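PDB 6IJF: Tae4 from Agrobacterium tumefaciens, which is a type VI secretion amidase effector, probably delivered into rival bacteria to cleave amide bonds in the peptide stems of their peptidoglycan. Local coordinates for residues M2-F6 and D7-S11; C149-S153 and E154-F158. All coordinates share one frame; numbering follows the deposited sequence.

Contact 1: M2-F6 and D7-S11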
# COMPACT_ATOMS: atom_id res chain seq x y z
N MET C 2 22.91 -30.12 -10.55
CA MET C 2 22.51 -29.21 -11.68
C MET C 2 23.07 -27.80 -11.42
O MET C 2 22.80 -27.24 -10.35
CB MET C 2 20.99 -29.14 -11.79
CG MET C 2 20.44 -28.93 -13.20
SD MET C 2 19.73 -27.28 -13.39
CE MET C 2 18.17 -27.42 -12.52
N ARG C 3 23.81 -27.25 -12.38
CA ARG C 3 24.40 -25.88 -12.32
C ARG C 3 23.55 -24.93 -13.16
O ARG C 3 23.22 -25.29 -14.30
CB ARG C 3 25.86 -25.95 -12.80
CG ARG C 3 26.90 -26.02 -11.70
CD ARG C 3 27.16 -24.66 -11.07
NE ARG C 3 28.32 -24.66 -10.19
CZ ARG C 3 28.38 -25.28 -9.01
NH1 ARG C 3 29.49 -25.21 -8.29
NH2 ARG C 3 27.36 -25.97 -8.55
N VAL C 4 23.14 -23.80 -12.59
CA VAL C 4 22.37 -22.73 -13.30
C VAL C 4 22.97 -21.37 -12.96
O VAL C 4 23.04 -21.08 -11.77
CB VAL C 4 20.90 -22.67 -12.86
CG1 VAL C 4 20.05 -21.97 -13.90
CG2 VAL C 4 20.32 -24.03 -12.48
N ASN C 5 23.24 -20.51 -13.96
CA ASN C 5 23.59 -19.10 -13.70
C ASN C 5 22.29 -18.34 -13.39
O ASN C 5 21.41 -18.21 -14.30
CB ASN C 5 24.38 -18.46 -14.85
CG ASN C 5 24.84 -17.06 -14.51
OD1 ASN C 5 24.02 -16.16 -14.32
ND2 ASN C 5 26.14 -16.85 -14.44
N PHE C 6 22.18 -17.81 -12.17
CA PHE C 6 21.01 -17.02 -11.73
C PHE C 6 20.80 -15.83 -12.67
O PHE C 6 19.63 -15.55 -12.98
CB PHE C 6 21.15 -16.54 -10.28
CG PHE C 6 19.91 -15.81 -9.83
CD1 PHE C 6 18.78 -16.52 -9.43
CD2 PHE C 6 19.84 -14.44 -9.89
CE1 PHE C 6 17.64 -15.86 -9.03
CE2 PHE C 6 18.68 -13.77 -9.51
CZ PHE C 6 17.59 -14.49 -9.06
N ASP C 7 21.85 -15.12 -13.10
CA ASP C 7 21.66 -13.91 -13.95
C ASP C 7 21.03 -14.33 -15.27
O ASP C 7 20.23 -13.55 -15.80
CB ASP C 7 22.96 -13.14 -14.12
CG ASP C 7 23.47 -12.64 -12.77
OD1 ASP C 7 22.65 -12.05 -12.02
OD2 ASP C 7 24.65 -12.85 -12.48
N THR C 8 21.36 -15.52 -15.77
CA THR C 8 20.80 -16.04 -17.05
C THR C 8 19.32 -16.38 -16.81
O THR C 8 18.48 -15.95 -17.60
CB THR C 8 21.59 -17.25 -17.56
OG1 THR C 8 22.93 -16.81 -17.79
CG2 THR C 8 21.00 -17.85 -18.81
N LEU C 9 19.03 -17.13 -15.76
CA LEU C 9 17.66 -17.54 -15.40
C LEU C 9 16.76 -16.30 -15.27
O LEU C 9 15.68 -16.29 -15.89
CB LEU C 9 17.74 -18.29 -14.07
CG LEU C 9 16.47 -19.02 -13.69
CD1 LEU C 9 16.10 -20.09 -14.73
CD2 LEU C 9 16.65 -19.64 -12.30
N TYR C 10 17.22 -15.28 -14.55
CA TYR C 10 16.45 -14.04 -14.25
C TYR C 10 16.21 -13.26 -15.54
O TYR C 10 15.06 -12.80 -15.81
CB TYR C 10 17.20 -13.19 -13.22
CG TYR C 10 16.37 -12.09 -12.61
CD1 TYR C 10 16.25 -10.84 -13.21
CD2 TYR C 10 15.69 -12.31 -11.43
CE1 TYR C 10 15.50 -9.83 -12.62
CE2 TYR C 10 14.93 -11.32 -10.83
CZ TYR C 10 14.82 -10.08 -11.44
OH TYR C 10 14.03 -9.16 -10.82
N SER C 11 17.25 -13.10 -16.36
CA SER C 11 17.16 -12.41 -17.68
C SER C 11 16.10 -13.10 -18.55
O SER C 11 15.55 -12.43 -19.43
CB SER C 11 18.50 -12.39 -18.39
OG SER C 11 18.79 -13.68 -18.95
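The carbonyl O of Asn-5 takes a nearly straight hydrogen bond from Leu-9 N (3.0 Å, 170° at the hydrogen), and Phe-6 O takes the next from Tyr-10 N at 2.9 Å, so the backbone enters the N-terminal helix with i to i+4 spacing right after Asn-5. That residue is the N-cap. In its side chain a chi1 of -175°, with CG anti to the backbone N, carries OD1 toward the first turn of the helix. There OD1 accepts from Thr-8 N at 3.1 Å, the donor tilted out of the amide plane, and more weakly from Asp-7 N. One oxygen thus serves two N-H groups of the first turn, although Thr-8 N also makes a weak bond to Asn-5 O.

On the residue before the cap, Val-4 CG1 approaches Leu-9 CB at 4.3 Å, and Leu-9 continues onto Ala-55 and Phe-56 of helix 48-58 and Leu-135 of strand 131-137. One helical turn apart, the Phe-6 and Tyr-10 side chains run alongside each other in the same direction, their planes inclined at 40°. The hydroxyl of Tyr-10 is hydrogen-bonded to His-20, while Arg-137 makes a cation-pi contact with its ring; Asp-7 OD2 is hydrogen-bonded to Gln-162 NE2. Between the two aromatic side chains the closest approach is Phe-6 CZ to Tyr-10 CD2, 3.7 Å.

Contact 2: C149-S153 and E154-F158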
# COMPACT_ATOMS: atom_id res chain seq x y z
N CYS C 149 5.69 -11.53 -3.89
CA CYS C 149 6.08 -12.28 -2.67
C CYS C 149 4.81 -12.52 -1.84
O CYS C 149 3.92 -11.65 -1.85
CB CYS C 149 7.18 -11.56 -1.88
SG CYS C 149 6.53 -10.00 -1.27
N TYR C 150 4.69 -13.66 -1.16
CA TYR C 150 3.51 -14.02 -0.34
C TYR C 150 3.99 -14.52 1.02
O TYR C 150 3.96 -15.72 1.31
CB TYR C 150 2.65 -15.07 -1.03
CG TYR C 150 1.84 -14.51 -2.16
CD1 TYR C 150 0.63 -13.89 -1.93
CD2 TYR C 150 2.30 -14.58 -3.47
CE1 TYR C 150 -0.13 -13.39 -2.96
CE2 TYR C 150 1.55 -14.07 -4.51
CZ TYR C 150 0.33 -13.49 -4.26
OH TYR C 150 -0.37 -12.95 -5.29
N TYR C 151 4.51 -13.62 1.84
CA TYR C 151 4.99 -13.95 3.20
C TYR C 151 3.80 -14.32 4.09
O TYR C 151 4.04 -14.89 5.13
CB TYR C 151 5.81 -12.81 3.79
CG TYR C 151 7.24 -12.74 3.37
CD1 TYR C 151 7.61 -12.45 2.06
CD2 TYR C 151 8.25 -12.89 4.30
CE1 TYR C 151 8.93 -12.36 1.69
CE2 TYR C 151 9.58 -12.79 3.95
CZ TYR C 151 9.93 -12.51 2.64
OH TYR C 151 11.25 -12.41 2.29
N ASN C 152 2.56 -14.19 3.62
CA ASN C 152 1.37 -14.65 4.38
C ASN C 152 1.24 -16.19 4.26
O ASN C 152 0.30 -16.73 4.82
CB ASN C 152 0.08 -13.91 3.99
CG ASN C 152 -0.33 -14.07 2.54
OD1 ASN C 152 0.52 -14.16 1.66
ND2 ASN C 152 -1.63 -14.05 2.27
N SER C 153 2.19 -16.87 3.62
CA SER C 153 2.12 -18.32 3.35
C SER C 153 2.53 -19.11 4.61
O SER C 153 3.18 -18.54 5.49
CB SER C 153 2.93 -18.69 2.11
OG SER C 153 4.31 -18.70 2.38
N GLU C 154 2.16 -20.39 4.65
CA GLU C 154 2.45 -21.32 5.78
C GLU C 154 3.95 -21.65 5.84
O GLU C 154 4.55 -21.55 6.95
CB GLU C 154 1.62 -22.59 5.59
CG GLU C 154 1.85 -23.65 6.66
CD GLU C 154 0.94 -24.86 6.53
OE1 GLU C 154 0.85 -25.42 5.41
OE2 GLU C 154 0.31 -25.26 7.54
N THR C 155 4.54 -22.07 4.73
CA THR C 155 5.99 -22.34 4.63
C THR C 155 6.52 -21.67 3.37
O THR C 155 5.74 -21.41 2.43
CB THR C 155 6.35 -23.83 4.65
OG1 THR C 155 5.89 -24.42 3.44
CG2 THR C 155 5.75 -24.60 5.81
N ILE C 156 7.80 -21.35 3.41
CA ILE C 156 8.52 -20.73 2.28
C ILE C 156 9.74 -21.59 2.01
O ILE C 156 10.52 -21.83 2.96
CB ILE C 156 8.87 -19.28 2.65
CG1 ILE C 156 7.58 -18.50 2.94
CG2 ILE C 156 9.73 -18.65 1.57
CD1 ILE C 156 7.79 -17.18 3.59
N TRP C 157 9.88 -22.07 0.77
CA TRP C 157 11.07 -22.83 0.36
C TRP C 157 11.97 -21.91 -0.45
O TRP C 157 11.49 -21.26 -1.40
CB TRP C 157 10.71 -24.07 -0.44
CG TRP C 157 9.93 -25.10 0.31
CD1 TRP C 157 9.79 -25.22 1.66
CD2 TRP C 157 9.25 -26.22 -0.27
NE1 TRP C 157 9.05 -26.32 1.96
CE2 TRP C 157 8.70 -26.96 0.80
CE3 TRP C 157 9.05 -26.67 -1.58
CZ2 TRP C 157 7.96 -28.13 0.59
CZ3 TRP C 157 8.32 -27.81 -1.79
CH2 TRP C 157 7.78 -28.53 -0.72
N PHE C 158 13.25 -21.88 -0.11
CA PHE C 158 14.27 -21.11 -0.85
C PHE C 158 15.35 -22.05 -1.38
O PHE C 158 15.97 -22.78 -0.59
CB PHE C 158 14.87 -20.05 0.07
CG PHE C 158 15.90 -19.20 -0.61
CD1 PHE C 158 15.61 -18.59 -1.81
CD2 PHE C 158 17.17 -19.06 -0.07
CE1 PHE C 158 16.58 -17.84 -2.47
CE2 PHE C 158 18.13 -18.31 -0.73
CZ PHE C 158 17.83 -17.69 -1.92
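A type I beta turn from Tyr-150 to Ser-153, closed by Ser-153 N bonding to Tyr-150 O at 3.1 Å, delivers the chain into strand 155-160 of the central antiparallel sheet. Ser-153 carries the contact. A chi1 of 76° swings its OG back toward the main chain, from where it donates to Thr-155 O at 3.1 Å. The geometry is far from ideal: OG stands above the carbonyl plane, 61° out of it, and so misses the lone-pair directions. The same OG lies 3.3 Å from Ile-156 CG1, a polar atom set against the base of an apolar branch. CD1, at the end of that branch, lies loosely and obliquely against Tyr-151, 4.4 Å from its CD2. Tyr-151 and Ile-156 both touch Ala-108 of helix 108-112, and the Tyr-151 hydroxyl is hydrogen-bonded to Thr-143. On the neighbouring strand 116-122, Asn-122 pairs with Thr-155 through both backbone and side chain. Glu-154 and Thr-155 both face this one residue, which makes the start of the strand a classic beta bulge, following directly on the type I turn.

How the contacts relate
Contact 1 comes first along the chain, at the N-terminus, and contact 2 near the C-terminus; their centres are 22 Å apart, and their nearest atoms, about 7 Å apart, do not touch. The common element is the antiparallel sheet. Leu-9 and Phe-6 of contact 1 pack on strand 131-137, whereas residues 154-158 of contact 2 belong to strand 155-160, separated from it by strand 116-122. Contact 2 meets His-132 directly, edge-to-face through the Tyr-150 ring, while the side chains of Tyr-10 and Ser-153 are merely in the neighbourhood of Cys-48, His-132 and Asp-134. These three resemble a Cys-His-Asp triad and may form the amidase site, as in papain-like cysteine peptidases.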